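N-acetylmuramoyl-L-alanine amidase (Peptoclostridium difficile, PDB 4RN7) probably hydrolyses, through its zinc-dependent Amidase_3 domain (the part described here), the amide bond between N-acetylmuramic acid and L-alanine in bacterial peptidoglycan. Local coordinates at residues S74-L78 with S140-A144; E96-K102 with R127-N133; T117-V122 with L170-Q176. Residue numbers count along the deposited sequence, not the author numbering.

Contact 1: S74-L78 with S140-A144; sequences SADVL and SNMPA
Strands 77-84 and 144-151, parallel neighbours in the central mixed sheet of the amidase domain, begin their pairing here, with a single bridge between these segments at L78 and A144. S74, with phi/psi 50/41, ends the preceding helix in a Schellman motif; A75 (-61/151) and D76 (-85/-32) lead into extended V77 (-138/142) and L78 (-117/130). Opposite, S140 to P143 form an irregular approach to A144, where the strand starts. The register sets D76 against M142, V77 against P143 and L78 against A144, the CA atoms closing from 5.9 to 5.2 to 4.4 Å.

One backbone hydrogen bond crosses: L78 N donates to P143 O at 2.9 Å (156°). The same P143 O lies 3.4 Å from V77 CA, and L78 O lies 3.4 Å from A144 CA, both CA-H...O contacts.

Selenomethionine M142, chi1 p, chi2 m and chi3 m, folds back so that SE lies 4.0 Å from L78 CB and CE 4.1 Å from A75 CB; its CB is 3.4 Å from A75 O. L78 CB meets A144 CB at 3.8 Å on a shared sheet face, and chi1 t, chi2 t take L78 CD1 to S140 CB (3.9 Å). P143 CD packs 3.5 Å from D76 O.

Around this mostly buried junction, strand 4-10 pairs with D76 and V77, helix 63-72 packs on L78 and M142, and helices 107-122 and 164-185 pack on V77 and P143.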
loop_
_atom_site.group_PDB
_atom_site.type_symbol
_atom_site.label_atom_id
_atom_site.label_comp_id
_atom_site.label_asym_id
_atom_site.label_seq_id
_atom_site.Cartn_x
_atom_site.Cartn_y
_atom_site.Cartn_z
ATOM N N SER A 74 14.920 -9.122 -3.704
ATOM C CA SER A 74 15.710 -8.788 -2.514
ATOM C C SER A 74 15.396 -7.377 -2.006
ATOM O O SER A 74 16.294 -6.624 -1.622
ATOM C CB SER A 74 17.203 -8.945 -2.798
ATOM O OG SER A 74 17.503 -10.256 -3.256
ATOM N N ALA A 75 14.114 -7.029 -2.021
ATOM C CA ALA A 75 13.667 -5.714 -1.565
ATOM C C ALA A 75 14.019 -5.503 -0.103
ATOM O O ALA A 75 14.077 -6.465 0.674
ATOM C CB ALA A 75 12.168 -5.576 -1.755
ATOM N N ASP A 76 14.233 -4.245 0.278
ATOM C CA ASP A 76 14.419 -3.904 1.690
ATOM C C ASP A 76 13.089 -3.691 2.410
ATOM O O ASP A 76 12.964 -3.961 3.615
ATOM C CB ASP A 76 15.295 -2.664 1.831
ATOM C CG ASP A 76 16.692 -2.882 1.296
ATOM O OD1 ASP A 76 17.519 -3.478 2.015
ATOM O OD2 ASP A 76 16.961 -2.466 0.151
ATOM N N VAL A 77 12.108 -3.185 1.664
ATOM C CA VAL A 77 10.776 -2.859 2.168
ATOM C C VAL A 77 9.742 -3.320 1.134
ATOM O O VAL A 77 9.988 -3.171 -0.070
ATOM C CB VAL A 77 10.655 -1.321 2.367
ATOM C CG1 VAL A 77 9.207 -0.859 2.350
ATOM C CG2 VAL A 77 11.351 -0.890 3.649
ATOM N N LEU A 78 8.599 -3.848 1.582
ATOM C CA LEU A 78 7.481 -4.138 0.684
ATOM C C LEU A 78 6.296 -3.275 1.107
ATOM O O LEU A 78 5.948 -3.234 2.294
ATOM C CB LEU A 78 7.093 -5.626 0.743
ATOM C CG LEU A 78 5.918 -6.121 -0.120
ATOM C CD1 LEU A 78 6.083 -7.590 -0.371
ATOM C CD2 LEU A 78 4.566 -5.891 0.560
ATOM N N SER A 140 6.525 -12.941 2.584
ATOM C CA SER A 140 7.648 -12.091 2.174
ATOM C C SER A 140 8.755 -12.068 3.241
ATOM O O SER A 140 8.482 -12.226 4.439
ATOM C CB SER A 140 7.171 -10.677 1.830
ATOM O OG SER A 140 6.297 -10.186 2.827
ATOM N N ASN A 141 10.000 -11.887 2.801
ATOM C CA ASN A 141 11.165 -12.031 3.670
ATOM C C ASN A 141 11.727 -10.745 4.268
ATOM O O ASN A 141 12.718 -10.782 5.002
ATOM C CB ASN A 141 12.295 -12.748 2.911
ATOM C CG ASN A 141 11.954 -14.174 2.569
ATOM O OD1 ASN A 141 11.201 -14.826 3.286
ATOM N ND2 ASN A 141 12.511 -14.672 1.468
HETATM N N MSE A 142 11.115 -9.613 3.951
HETATM C CA MSE A 142 11.628 -8.340 4.420
HETATM C C MSE A 142 10.503 -7.610 5.126
HETATM O O MSE A 142 9.351 -8.057 5.046
HETATM C CB MSE A 142 12.172 -7.524 3.240
HETATM C CG MSE A 142 11.137 -6.929 2.301
HETATM SE SE MSE A 142 10.111 -8.152 1.165
HETATM C CE MSE A 142 11.579 -9.066 0.273
ATOM N N PRO A 143 10.824 -6.505 5.830
ATOM C CA PRO A 143 9.741 -5.690 6.392
ATOM C C PRO A 143 8.681 -5.349 5.344
ATOM O O PRO A 143 9.009 -4.851 4.261
ATOM C CB PRO A 143 10.467 -4.434 6.873
ATOM C CG PRO A 143 11.812 -4.946 7.300
ATOM C CD PRO A 143 12.149 -6.037 6.282
ATOM N N ALA A 144 7.421 -5.648 5.670
ATOM C CA ALA A 144 6.329 -5.596 4.706
ATOM C C ALA A 144 5.066 -5.031 5.351
ATOM O O ALA A 144 4.693 -5.435 6.462
ATOM C CB ALA A 144 6.047 -6.992 4.161
#

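Contact 2: E96-K102 with R127-N133; sequences ETWYRNK and RGIVENN
Segments 96-99 and 127-131, parts of strands 95-99 and 126-131 in a beta-alpha-beta unit through helix 107-122, lie parallel at the sheet margin, axes 4.6 Å apart and 17° off parallel. R127 NE donates to E96 OE1 at 2.9 Å in a salt bridge, while E96 OE2 accepts W98 NE1 at 2.8 Å. G128, at phi/psi 80/-163, offers its O to T97 N (3.2 Å). I129 pairs with T97, and its CD1 reaches CE1 of Y99 (chi1 p) at 3.7 Å. V130, bridged to W98, hydrogen-bonds the residues flanking it, N to T97 O (2.9 Å) and O to Y99 N (3.0 Å). Its CB sits 3.8 Å from CD1 of W98 (chi1 m), on the face opposite that of I129. E131 (chi1 m, chi2 t) pairs with Y99; its OE2 accepts K102 N (3.0 Å), in the loop after the first strand, and a water (2.8 Å) that also bonds Y99 OH (2.5 Å). N132 N bonds Y99 O (2.9 Å); its CG lies 3.4 Å from W98 CE3, over one indole face, with OD1 bonded to F134 N. N133 OD1 comes 3.4 Å from N101 ND2, at an angle too poor for a hydrogen bond.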
loop_
_atom_site.group_PDB
_atom_site.type_symbol
_atom_site.label_atom_id
_atom_site.label_comp_id
_atom_site.label_asym_id
_atom_site.label_seq_id
_atom_site.Cartn_x
_atom_site.Cartn_y
_atom_site.Cartn_z
ATOM N N GLU A 96 -5.810 2.383 7.450
ATOM C CA GLU A 96 -5.098 1.569 8.431
ATOM C C GLU A 96 -3.977 0.860 7.700
ATOM O O GLU A 96 -4.044 0.679 6.484
ATOM C CB GLU A 96 -6.024 0.535 9.082
ATOM C CG GLU A 96 -6.749 -0.375 8.098
ATOM C CD GLU A 96 -7.769 -1.261 8.784
ATOM O OE1 GLU A 96 -8.570 -0.732 9.578
ATOM O OE2 GLU A 96 -7.771 -2.486 8.540
ATOM N N THR A 97 -2.947 0.459 8.433
ATOM C CA THR A 97 -1.815 -0.220 7.802
ATOM C C THR A 97 -1.582 -1.562 8.480
ATOM O O THR A 97 -1.513 -1.636 9.707
ATOM C CB THR A 97 -0.560 0.641 7.923
ATOM O OG1 THR A 97 -0.768 1.875 7.228
ATOM C CG2 THR A 97 0.648 -0.080 7.316
ATOM N N TRP A 98 -1.487 -2.626 7.684
ATOM C CA TRP A 98 -1.307 -3.978 8.201
ATOM C C TRP A 98 0.158 -4.397 8.171
ATOM O O TRP A 98 0.926 -3.932 7.324
ATOM C CB TRP A 98 -2.061 -4.981 7.331
ATOM C CG TRP A 98 -3.546 -4.794 7.243
ATOM C CD1 TRP A 98 -4.313 -3.877 7.906
ATOM C CD2 TRP A 98 -4.443 -5.566 6.435
ATOM N NE1 TRP A 98 -5.641 -4.038 7.554
ATOM C CE2 TRP A 98 -5.740 -5.063 6.647
ATOM C CE3 TRP A 98 -4.268 -6.634 5.542
ATOM C CZ2 TRP A 98 -6.865 -5.601 6.002
ATOM C CZ3 TRP A 98 -5.387 -7.162 4.903
ATOM C CH2 TRP A 98 -6.662 -6.648 5.139
ATOM N N TYR A 99 0.522 -5.291 9.087
ATOM C CA TYR A 99 1.814 -5.969 9.065
ATOM C C TYR A 99 1.601 -7.417 9.514
ATOM O O TYR A 99 0.585 -7.723 10.140
ATOM C CB TYR A 99 2.828 -5.256 9.965
ATOM C CG TYR A 99 2.430 -5.185 11.420
ATOM C CD1 TYR A 99 1.564 -4.205 11.874
ATOM C CD2 TYR A 99 2.937 -6.091 12.343
ATOM C CE1 TYR A 99 1.200 -4.132 13.211
ATOM C CE2 TYR A 99 2.581 -6.022 13.679
ATOM C CZ TYR A 99 1.711 -5.044 14.103
ATOM O OH TYR A 99 1.360 -4.979 15.434
ATOM N N ARG A 100 2.543 -8.309 9.195
ATOM C CA ARG A 100 2.363 -9.739 9.480
ATOM C C ARG A 100 2.274 -10.028 10.972
ATOM O O ARG A 100 2.860 -9.311 11.781
ATOM C CB ARG A 100 3.477 -10.590 8.843
ATOM C CG ARG A 100 4.748 -10.716 9.675
ATOM C CD ARG A 100 5.785 -11.642 9.029
ATOM N NE ARG A 100 6.125 -11.193 7.681
ATOM C CZ ARG A 100 7.085 -10.311 7.407
ATOM N NH1 ARG A 100 7.312 -9.938 6.154
ATOM N NH2 ARG A 100 7.818 -9.793 8.388
ATOM N N ASN A 101 1.531 -11.079 11.325
ATOM C CA ASN A 101 1.369 -11.484 12.716
ATOM C C ASN A 101 2.686 -11.551 13.490
ATOM O O ASN A 101 3.641 -12.185 13.036
ATOM C CB ASN A 101 0.688 -12.855 12.795
ATOM C CG ASN A 101 -0.787 -12.808 12.437
ATOM O OD1 ASN A 101 -1.383 -11.736 12.311
ATOM N ND2 ASN A 101 -1.388 -13.982 12.283
ATOM N N LYS A 102 2.718 -10.900 14.656
ATOM C CA LYS A 102 3.853 -10.978 15.584
ATOM C C LYS A 102 5.196 -10.606 14.952
ATOM O O LYS A 102 6.233 -11.174 15.300
ATOM C CB LYS A 102 3.943 -12.379 16.199
ATOM C CG LYS A 102 2.766 -12.754 17.092
ATOM C CD LYS A 102 2.885 -14.199 17.553
ATOM C CE LYS A 102 2.087 -14.446 18.820
ATOM N NZ LYS A 102 2.262 -15.850 19.293
ATOM N N ARG A 127 -7.022 4.904 11.645
ATOM C CA ARG A 127 -7.493 3.597 12.093
ATOM C C ARG A 127 -6.365 2.766 12.711
ATOM O O ARG A 127 -6.598 1.649 13.181
ATOM C CB ARG A 127 -8.151 2.831 10.940
ATOM C CG ARG A 127 -9.362 3.540 10.339
ATOM C CD ARG A 127 -9.956 2.768 9.159
ATOM N NE ARG A 127 -10.494 1.467 9.555
ATOM C CZ ARG A 127 -11.740 1.282 9.976
ATOM N NH1 ARG A 127 -12.580 2.305 10.059
ATOM N NH2 ARG A 127 -12.149 0.074 10.325
ATOM N N GLY A 128 -5.152 3.317 12.721
ATOM C CA GLY A 128 -4.026 2.677 13.385
ATOM C C GLY A 128 -3.395 1.572 12.563
ATOM O O GLY A 128 -3.610 1.488 11.354
ATOM N N ILE A 129 -2.612 0.727 13.231
ATOM C CA ILE A 129 -1.952 -0.394 12.572
ATOM C C ILE A 129 -2.541 -1.707 13.084
ATOM O O ILE A 129 -3.040 -1.774 14.216
ATOM C CB ILE A 129 -0.427 -0.358 12.787
ATOM C CG1 ILE A 129 -0.074 -0.531 14.269
ATOM C CG2 ILE A 129 0.144 0.948 12.250
ATOM C CD1 ILE A 129 1.426 -0.661 14.532
ATOM N N VAL A 130 -2.496 -2.742 12.243
ATOM C CA VAL A 130 -3.191 -4.000 12.513
ATOM C C VAL A 130 -2.314 -5.187 12.116
ATOM O O VAL A 130 -1.702 -5.169 11.052
ATOM C CB VAL A 130 -4.485 -4.103 11.664
ATOM C CG1 VAL A 130 -5.283 -5.332 12.050
ATOM C CG2 VAL A 130 -5.334 -2.857 11.808
ATOM N N GLU A 131 -2.256 -6.215 12.957
ATOM C CA GLU A 131 -1.667 -7.477 12.523
ATOM C C GLU A 131 -2.623 -8.188 11.571
ATOM O O GLU A 131 -3.835 -8.254 11.820
ATOM C CB GLU A 131 -1.382 -8.385 13.722
ATOM C CG GLU A 131 -0.169 -7.972 14.538
ATOM C CD GLU A 131 -0.027 -8.772 15.816
ATOM O OE1 GLU A 131 -1.065 -9.184 16.383
ATOM O OE2 GLU A 131 1.121 -8.986 16.258
ATOM N N ASN A 132 -2.082 -8.744 10.496
ATOM C CA ASN A 132 -2.901 -9.482 9.549
ATOM C C ASN A 132 -2.075 -10.555 8.857
ATOM O O ASN A 132 -0.950 -10.297 8.432
ATOM C CB ASN A 132 -3.500 -8.544 8.505
ATOM C CG ASN A 132 -4.590 -9.209 7.681
ATOM O OD1 ASN A 132 -4.313 -10.041 6.815
ATOM N ND2 ASN A 132 -5.841 -8.840 7.946
ATOM N N ASN A 133 -2.647 -11.746 8.730
ATOM C CA ASN A 133 -1.921 -12.884 8.168
ATOM C C ASN A 133 -1.948 -12.978 6.635
ATOM O O ASN A 133 -1.634 -14.034 6.076
ATOM C CB ASN A 133 -2.460 -14.183 8.771
ATOM C CG ASN A 133 -1.382 -15.236 8.955
ATOM O OD1 ASN A 133 -0.235 -14.921 9.271
ATOM N ND2 ASN A 133 -1.750 -16.499 8.759
HETATM O O HOH W 1 2.356 -6.656 17.063
#

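Contact 3: T117-V122 with L170-Q176; sequences TIVSYV and LAEGIVQ
The hollow at G173 is filled by I118 and the ring of Y121 from the other helix. Helices 117-122 and 170-176 run roughly antiparallel, 147° between their directions, and their axes come within 7.9 Å. This close approach centres on G173, whose CA is 4.5 Å from I118 CA. A CB there would fall about 3.1 Å from Y121 CB and 3.3 Å from I118 CA, so the missing side chain makes room for both residues.

Y121 (chi1 -85°, chi2 75°) lays its ring over the gap: G173 CA sits 4.0 Å from the ring centroid, 27° off the normal, a CH-pi contact. Beyond it, Y121 CE2 approaches E172 CG at 3.5 Å and Y121 OH approaches Q176 CG at 3.4 Å, two side chains tied together by Q176 NE2 to E172 OE2 (3.1 Å). T117, chi1 m, rests its CG2 against G173 O (3.2 Å) and Q176 CB (3.8 Å).

I118, chi1 m and chi2 t, spreads between two bumps, CG2 meeting L170 CD1 and CD1 meeting I174 CG1, each at 3.8 Å. V122 CG1 packs 4.0 Å from L170 CB and 3.6 Å from L170 N. No hydrogen bond crosses the interface.

This packing joins two helices lying on the sheet: I118 and L170 pack on both strands 95-99 and 144-151, I174 on strand 144-151, while helix 28-44 flanks E172 and I174.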
loop_
_atom_site.group_PDB
_atom_site.type_symbol
_atom_site.label_atom_id
_atom_site.label_comp_id
_atom_site.label_asym_id
_atom_site.label_seq_id
_atom_site.Cartn_x
_atom_site.Cartn_y
_atom_site.Cartn_z
ATOM N N THR A 117 2.601 9.073 9.240
ATOM C CA THR A 117 2.977 10.072 8.249
ATOM C C THR A 117 1.813 10.330 7.284
ATOM O O THR A 117 1.529 11.484 6.931
ATOM C CB THR A 117 4.243 9.639 7.487
ATOM O OG1 THR A 117 5.294 9.384 8.432
ATOM C CG2 THR A 117 4.687 10.740 6.538
ATOM N N ILE A 118 1.145 9.257 6.870
ATOM C CA ILE A 118 -0.032 9.372 6.016
ATOM C C ILE A 118 -1.048 10.286 6.692
ATOM O O ILE A 118 -1.541 11.232 6.075
ATOM C CB ILE A 118 -0.690 8.000 5.749
ATOM C CG1 ILE A 118 0.175 7.144 4.829
ATOM C CG2 ILE A 118 -2.050 8.183 5.095
ATOM C CD1 ILE A 118 -0.313 5.703 4.726
ATOM N N VAL A 119 -1.331 10.022 7.966
ATOM C CA VAL A 119 -2.293 10.828 8.718
ATOM C C VAL A 119 -1.956 12.327 8.719
ATOM O O VAL A 119 -2.854 13.179 8.737
ATOM C CB VAL A 119 -2.456 10.293 10.162
ATOM C CG1 VAL A 119 -3.337 11.207 10.980
ATOM C CG2 VAL A 119 -3.056 8.888 10.111
ATOM N N SER A 120 -0.667 12.653 8.680
ATOM C CA SER A 120 -0.255 14.054 8.688
ATOM C C SER A 120 -0.453 14.714 7.324
ATOM O O SER A 120 -0.725 15.911 7.251
ATOM C CB SER A 120 1.197 14.191 9.139
ATOM O OG SER A 120 2.075 13.630 8.182
ATOM N N TYR A 121 -0.327 13.932 6.257
ATOM C CA TYR A 121 -0.441 14.439 4.886
ATOM C C TYR A 121 -1.861 14.543 4.320
ATOM O O TYR A 121 -2.179 15.518 3.643
ATOM C CB TYR A 121 0.446 13.614 3.945
ATOM C CG TYR A 121 1.868 14.108 3.937
ATOM C CD1 TYR A 121 2.721 13.844 5.003
ATOM C CD2 TYR A 121 2.354 14.858 2.874
ATOM C CE1 TYR A 121 4.027 14.308 5.007
ATOM C CE2 TYR A 121 3.658 15.327 2.867
ATOM C CZ TYR A 121 4.489 15.047 3.935
ATOM O OH TYR A 121 5.786 15.512 3.931
ATOM N N VAL A 122 -2.704 13.544 4.573
ATOM C CA VAL A 122 -4.067 13.569 4.031
ATOM C C VAL A 122 -5.094 13.903 5.110
ATOM O O VAL A 122 -6.230 14.298 4.799
ATOM C CB VAL A 122 -4.449 12.254 3.328
ATOM C CG1 VAL A 122 -3.807 12.186 1.960
ATOM C CG2 VAL A 122 -4.029 11.072 4.163
ATOM N N LEU A 170 -1.575 11.392 -0.684
ATOM C CA LEU A 170 -1.461 10.087 -0.047
ATOM C C LEU A 170 -0.122 9.460 -0.413
ATOM O O LEU A 170 0.606 8.973 0.452
ATOM C CB LEU A 170 -2.629 9.196 -0.483
ATOM C CG LEU A 170 -2.543 7.711 -0.147
ATOM C CD1 LEU A 170 -2.416 7.514 1.357
ATOM C CD2 LEU A 170 -3.771 6.992 -0.691
ATOM N N ALA A 171 0.216 9.505 -1.699
ATOM C CA ALA A 171 1.486 8.959 -2.164
ATOM C C ALA A 171 2.658 9.693 -1.520
ATOM O O ALA A 171 3.633 9.062 -1.119
ATOM C CB ALA A 171 1.588 9.000 -3.689
ATOM N N GLU A 172 2.555 11.014 -1.396
ATOM C CA GLU A 172 3.635 11.781 -0.780
ATOM C C GLU A 172 3.800 11.375 0.686
ATOM O O GLU A 172 4.925 11.187 1.166
ATOM C CB GLU A 172 3.379 13.286 -0.903
ATOM C CG GLU A 172 4.506 14.169 -0.359
ATOM C CD GLU A 172 5.836 13.994 -1.082
ATOM O OE1 GLU A 172 5.855 13.547 -2.250
ATOM O OE2 GLU A 172 6.877 14.308 -0.471
ATOM N N GLY A 173 2.677 11.210 1.379
ATOM C CA GLY A 173 2.700 10.769 2.763
ATOM C C GLY A 173 3.365 9.412 2.908
ATOM O O GLY A 173 4.179 9.199 3.810
ATOM N N ILE A 174 3.027 8.490 2.014
ATOM C CA ILE A 174 3.638 7.167 2.028
ATOM C C ILE A 174 5.144 7.244 1.773
ATOM O O ILE A 174 5.934 6.614 2.482
ATOM C CB ILE A 174 2.980 6.233 1.000
ATOM C CG1 ILE A 174 1.497 6.026 1.345
ATOM C CG2 ILE A 174 3.698 4.890 0.965
ATOM C CD1 ILE A 174 0.711 5.353 0.228
ATOM N N VAL A 175 5.538 8.012 0.761
ATOM C CA VAL A 175 6.959 8.207 0.475
ATOM C C VAL A 175 7.717 8.662 1.717
ATOM O O VAL A 175 8.732 8.069 2.088
ATOM C CB VAL A 175 7.181 9.237 -0.635
ATOM C CG1 VAL A 175 8.665 9.553 -0.781
ATOM C CG2 VAL A 175 6.629 8.715 -1.945
ATOM N N GLN A 176 7.212 9.702 2.373
ATOM C CA GLN A 176 7.914 10.257 3.519
ATOM C C GLN A 176 7.991 9.266 4.673
ATOM O O GLN A 176 8.988 9.237 5.392
ATOM C CB GLN A 176 7.284 11.578 3.962
ATOM C CG GLN A 176 7.485 12.705 2.950
ATOM C CD GLN A 176 8.949 12.915 2.587
ATOM O OE1 GLN A 176 9.847 12.692 3.403
ATOM N NE2 GLN A 176 9.196 13.338 1.351
#

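Contacts 1 and 2, centred 15 Å apart, belong to one sheet and meet directly: R100 NH1 bonds to M142 O at 3.0 Å, while A144 O lies 4.0 Å from Y99 CB. Contact 3 touches neither, its nearest atoms being about 8 Å from contact 1 and 5 Å from contact 2, but its helix 107-122 is the connection between the two strands of contact 2. Zinc, held by H12, E28 and H82, lies about 7 Å from the W98 side chain in contact 2, against about 13 Å from L78 in contact 1 and from L170 in contact 3. R100 also forms a salt bridge to a buffer molecule, probably from crystallisation.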